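Local coordinates for tetratricopeptide TPR_2 repeat protein (Thermobaculum terrenum, PDB 5DJS), which combines tetratricopeptide repeats with a GT-B-type domain of glycosyl transferase family 41 and holds uridine-5'-diphosphate in a pocket, at residues Asp280-Asp285 with Tyr297-Val302. The protein carries 1 engineered substitution. Numbering follows the deposited sequence.
Sequences DYLVGD and YTERLV
Three donors grip OD1 of D285: L288 N, W454 NE1 and, weakly, H287 N. D285 ends strand 281-285, which pairs in parallel with 300-304 in the Rossmann-like six-stranded sheet of the GT-B fold, where 300-304 is one of the two outermost strands within the chain. Straightest of the four bonds joining the segments is R300 N to D280 O (2.8 Å, 171°), in the carbonyl plane. L282 faces strand 300-304 with both backbone polar groups, bonding the residues that flank L301: its N donates to R300 O at 3.0 Å from above the carbonyl plane, and its O receives V302 N at 2.9 Å. G284 N to V302 O, again 2.9 Å, is the most bent.

On one face, V302 CG2 meets the ring carbon CD1 of Y281 obliquely at 3.5 Å; branched V302 and V283 offer apolar methyls to helix 479-521, which also packs on Y281. R300's long chain carries its charge outward beside Y281, the guanidinium turned 80° from the ring.

On the opposite face, L282 has CG anti to its backbone N (chi1 -175°), and its forked end touches both Y297 CE2, through CD1 at 3.8 Å, and L301 CD2, through CD2. Buried E299 bends at chi2, its carboxylate satisfied by two threonine hydroxyls: T273 OG1 bonds OE1 and T274 OG1 bonds OE2. OE1 also lies in plane at the edge of the Y297 ring, while L301 CD2 sits over one face, offset toward the rim.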
ATOM      1  N   ASP A 280      -8.656  18.157   1.972  1.00 43.27           N
ATOM      2  CA  ASP A 280      -8.753  19.254   1.011  1.00 43.16           C
ATOM      3  C   ASP A 280      -8.157  18.827  -0.308  1.00 43.35           C
ATOM      4  O   ASP A 280      -8.773  19.017  -1.353  1.00 45.06           O
ATOM      5  CB  ASP A 280      -8.027  20.517   1.518  1.00 43.49           C
ATOM      6  CG  ASP A 280      -8.469  20.951   2.919  1.00 42.25           C
ATOM      7  OD1 ASP A 280      -9.684  21.201   3.116  1.00 41.75           O
ATOM      8  OD2 ASP A 280      -7.588  21.050   3.815  1.00 38.72           O
ATOM      9  N   TYR A 281      -6.954  18.249  -0.248  1.00 46.32           N
ATOM     10  CA  TYR A 281      -6.186  17.874  -1.449  1.00 48.02           C
ATOM     11  C   TYR A 281      -5.750  16.409  -1.490  1.00 46.05           C
ATOM     12  O   TYR A 281      -5.481  15.798  -0.461  1.00 47.99           O
ATOM     13  CB  TYR A 281      -4.954  18.771  -1.566  1.00 49.84           C
ATOM     14  CG  TYR A 281      -5.328  20.220  -1.733  1.00 50.40           C
ATOM     15  CD1 TYR A 281      -5.676  20.722  -2.985  1.00 51.12           C
ATOM     16  CD2 TYR A 281      -5.368  21.078  -0.640  1.00 50.87           C
ATOM     17  CE1 TYR A 281      -6.028  22.048  -3.152  1.00 52.47           C
ATOM     18  CE2 TYR A 281      -5.727  22.408  -0.791  1.00 52.77           C
ATOM     19  CZ  TYR A 281      -6.052  22.887  -2.051  1.00 52.25           C
ATOM     20  OH  TYR A 281      -6.403  24.197  -2.211  1.00 51.40           O
ATOM     21  N   LEU A 282      -5.704  15.861  -2.699  1.00 44.68           N
ATOM     22  CA  LEU A 282      -5.038  14.601  -2.977  1.00 44.98           C
ATOM     23  C   LEU A 282      -3.959  14.893  -4.029  1.00 44.98           C
ATOM     24  O   LEU A 282      -4.281  15.373  -5.118  1.00 47.17           O
ATOM     25  CB  LEU A 282      -6.052  13.580  -3.492  1.00 45.81           C
ATOM     26  CG  LEU A 282      -5.537  12.152  -3.733  1.00 46.19           C
ATOM     27  CD1 LEU A 282      -6.622  11.110  -3.480  1.00 45.53           C
ATOM     28  CD2 LEU A 282      -4.982  11.983  -5.138  1.00 47.62           C
ATOM     29  N   VAL A 283      -2.697  14.611  -3.707  1.00 43.88           N
ATOM     30  CA  VAL A 283      -1.552  14.875  -4.618  1.00 43.90           C
ATOM     31  C   VAL A 283      -1.231  13.677  -5.546  1.00 43.74           C
ATOM     32  O   VAL A 283      -0.651  12.675  -5.110  1.00 38.77           O
ATOM     33  CB  VAL A 283      -0.281  15.247  -3.818  1.00 43.60           C
ATOM     34  CG1 VAL A 283       0.900  15.494  -4.744  1.00 44.80           C
ATOM     35  CG2 VAL A 283      -0.531  16.478  -2.966  1.00 43.20           C
ATOM     36  N   GLY A 284      -1.604  13.807  -6.822  1.00 44.51           N
ATOM     37  CA  GLY A 284      -1.330  12.792  -7.850  1.00 44.45           C
ATOM     38  C   GLY A 284      -0.421  13.340  -8.939  1.00 46.55           C
ATOM     39  O   GLY A 284       0.549  14.060  -8.655  1.00 45.10           O
ATOM     40  N   ASP A 285      -0.724  12.985 -10.187  1.00 46.42           N
ATOM     41  CA  ASP A 285      -0.037  13.566 -11.352  1.00 46.57           C
ATOM     42  C   ASP A 285      -0.884  13.434 -12.622  1.00 48.37           C
ATOM     43  O   ASP A 285      -1.967  12.839 -12.588  1.00 56.87           O
ATOM     44  CB  ASP A 285       1.388  13.008 -11.515  1.00 44.33           C
ATOM     45  CG  ASP A 285       1.440  11.622 -12.125  1.00 42.63           C
ATOM     46  OD1 ASP A 285       0.905  11.442 -13.243  1.00 39.52           O
ATOM     47  OD2 ASP A 285       2.089  10.734 -11.519  1.00 41.17           O
ATOM     48  N   TYR A 297     -13.793  12.270  -6.519  1.00 41.37           N
ATOM     49  CA  TYR A 297     -12.978  12.643  -5.359  1.00 40.27           C
ATOM     50  C   TYR A 297     -13.554  13.836  -4.616  1.00 38.61           C
ATOM     51  O   TYR A 297     -13.828  14.876  -5.217  1.00 35.65           O
ATOM     52  CB  TYR A 297     -11.556  12.987  -5.825  1.00 41.11           C
ATOM     53  CG  TYR A 297     -10.806  11.807  -6.391  1.00 40.85           C
ATOM     54  CD1 TYR A 297     -11.064  11.349  -7.690  1.00 41.53           C
ATOM     55  CD2 TYR A 297      -9.855  11.132  -5.632  1.00 40.70           C
ATOM     56  CE1 TYR A 297     -10.397  10.250  -8.216  1.00 41.41           C
ATOM     57  CE2 TYR A 297      -9.178  10.028  -6.146  1.00 43.92           C
ATOM     58  CZ  TYR A 297      -9.444   9.590  -7.444  1.00 42.10           C
ATOM     59  OH  TYR A 297      -8.774   8.498  -7.960  1.00 37.81           O
ATOM     60  N   THR A 298     -13.726  13.685  -3.304  1.00 39.34           N
ATOM     61  CA  THR A 298     -14.059  14.817  -2.430  1.00 38.62           C
ATOM     62  C   THR A 298     -12.903  15.810  -2.373  1.00 38.33           C
ATOM     63  O   THR A 298     -13.119  17.015  -2.349  1.00 38.99           O
ATOM     64  CB  THR A 298     -14.349  14.371  -0.993  1.00 37.57           C
ATOM     65  OG1 THR A 298     -13.279  13.533  -0.540  1.00 34.53           O
ATOM     66  CG2 THR A 298     -15.690  13.640  -0.909  1.00 38.67           C
ATOM     67  N   GLU A 299     -11.682  15.289  -2.355  1.00 37.15           N
ATOM     68  CA  GLU A 299     -10.488  16.123  -2.380  1.00 39.57           C
ATOM     69  C   GLU A 299     -10.358  16.815  -3.742  1.00 43.07           C
ATOM     70  O   GLU A 299     -10.885  16.317  -4.748  1.00 45.79           O
ATOM     71  CB  GLU A 299      -9.211  15.291  -2.151  1.00 39.86           C
ATOM     72  CG  GLU A 299      -9.225  14.327  -0.968  1.00 38.62           C
ATOM     73  CD  GLU A 299      -9.683  12.910  -1.318  1.00 36.39           C
ATOM     74  OE1 GLU A 299     -10.291  12.688  -2.386  1.00 35.07           O
ATOM     75  OE2 GLU A 299      -9.469  12.011  -0.498  1.00 32.77           O
ATOM     76  N   ARG A 300      -9.653  17.945  -3.777  1.00 43.70           N
ATOM     77  CA  ARG A 300      -9.227  18.525  -5.048  1.00 49.02           C
ATOM     78  C   ARG A 300      -7.957  17.820  -5.492  1.00 48.93           C
ATOM     79  O   ARG A 300      -6.982  17.737  -4.733  1.00 46.15           O
ATOM     80  CB  ARG A 300      -8.949  20.019  -4.938  1.00 55.56           C
ATOM     81  CG  ARG A 300     -10.155  20.901  -5.175  1.00 61.08           C
ATOM     82  CD  ARG A 300      -9.714  22.348  -5.253  1.00 66.34           C
ATOM     83  NE  ARG A 300     -10.627  23.233  -4.531  1.00 69.80           N
ATOM     84  CZ  ARG A 300     -10.275  24.320  -3.839  1.00 73.00           C
ATOM     85  NH1 ARG A 300      -9.000  24.703  -3.726  1.00 71.14           N
ATOM     86  NH2 ARG A 300     -11.219  25.038  -3.237  1.00 75.16           N
ATOM     87  N   LEU A 301      -7.972  17.315  -6.721  1.00 48.36           N
ATOM     88  CA  LEU A 301      -6.822  16.619  -7.272  1.00 47.09           C
ATOM     89  C   LEU A 301      -5.734  17.633  -7.640  1.00 46.32           C
ATOM     90  O   LEU A 301      -6.018  18.659  -8.259  1.00 45.68           O
ATOM     91  CB  LEU A 301      -7.236  15.804  -8.499  1.00 46.91           C
ATOM     92  CG  LEU A 301      -8.229  14.667  -8.254  1.00 45.40           C
ATOM     93  CD1 LEU A 301      -8.735  14.124  -9.580  1.00 45.88           C
ATOM     94  CD2 LEU A 301      -7.607  13.544  -7.442  1.00 45.83           C
ATOM     95  N   VAL A 302      -4.501  17.343  -7.235  1.00 44.59           N
ATOM     96  CA  VAL A 302      -3.340  18.166  -7.552  1.00 43.05           C
ATOM     97  C   VAL A 302      -2.483  17.340  -8.501  1.00 42.02           C
ATOM     98  O   VAL A 302      -1.725  16.471  -8.067  1.00 40.87           O
ATOM     99  CB  VAL A 302      -2.557  18.541  -6.271  1.00 43.41           C
ATOM    100  CG1 VAL A 302      -1.247  19.248  -6.587  1.00 43.66           C
ATOM    101  CG2 VAL A 302      -3.408  19.410  -5.364  1.00 43.06           C
TER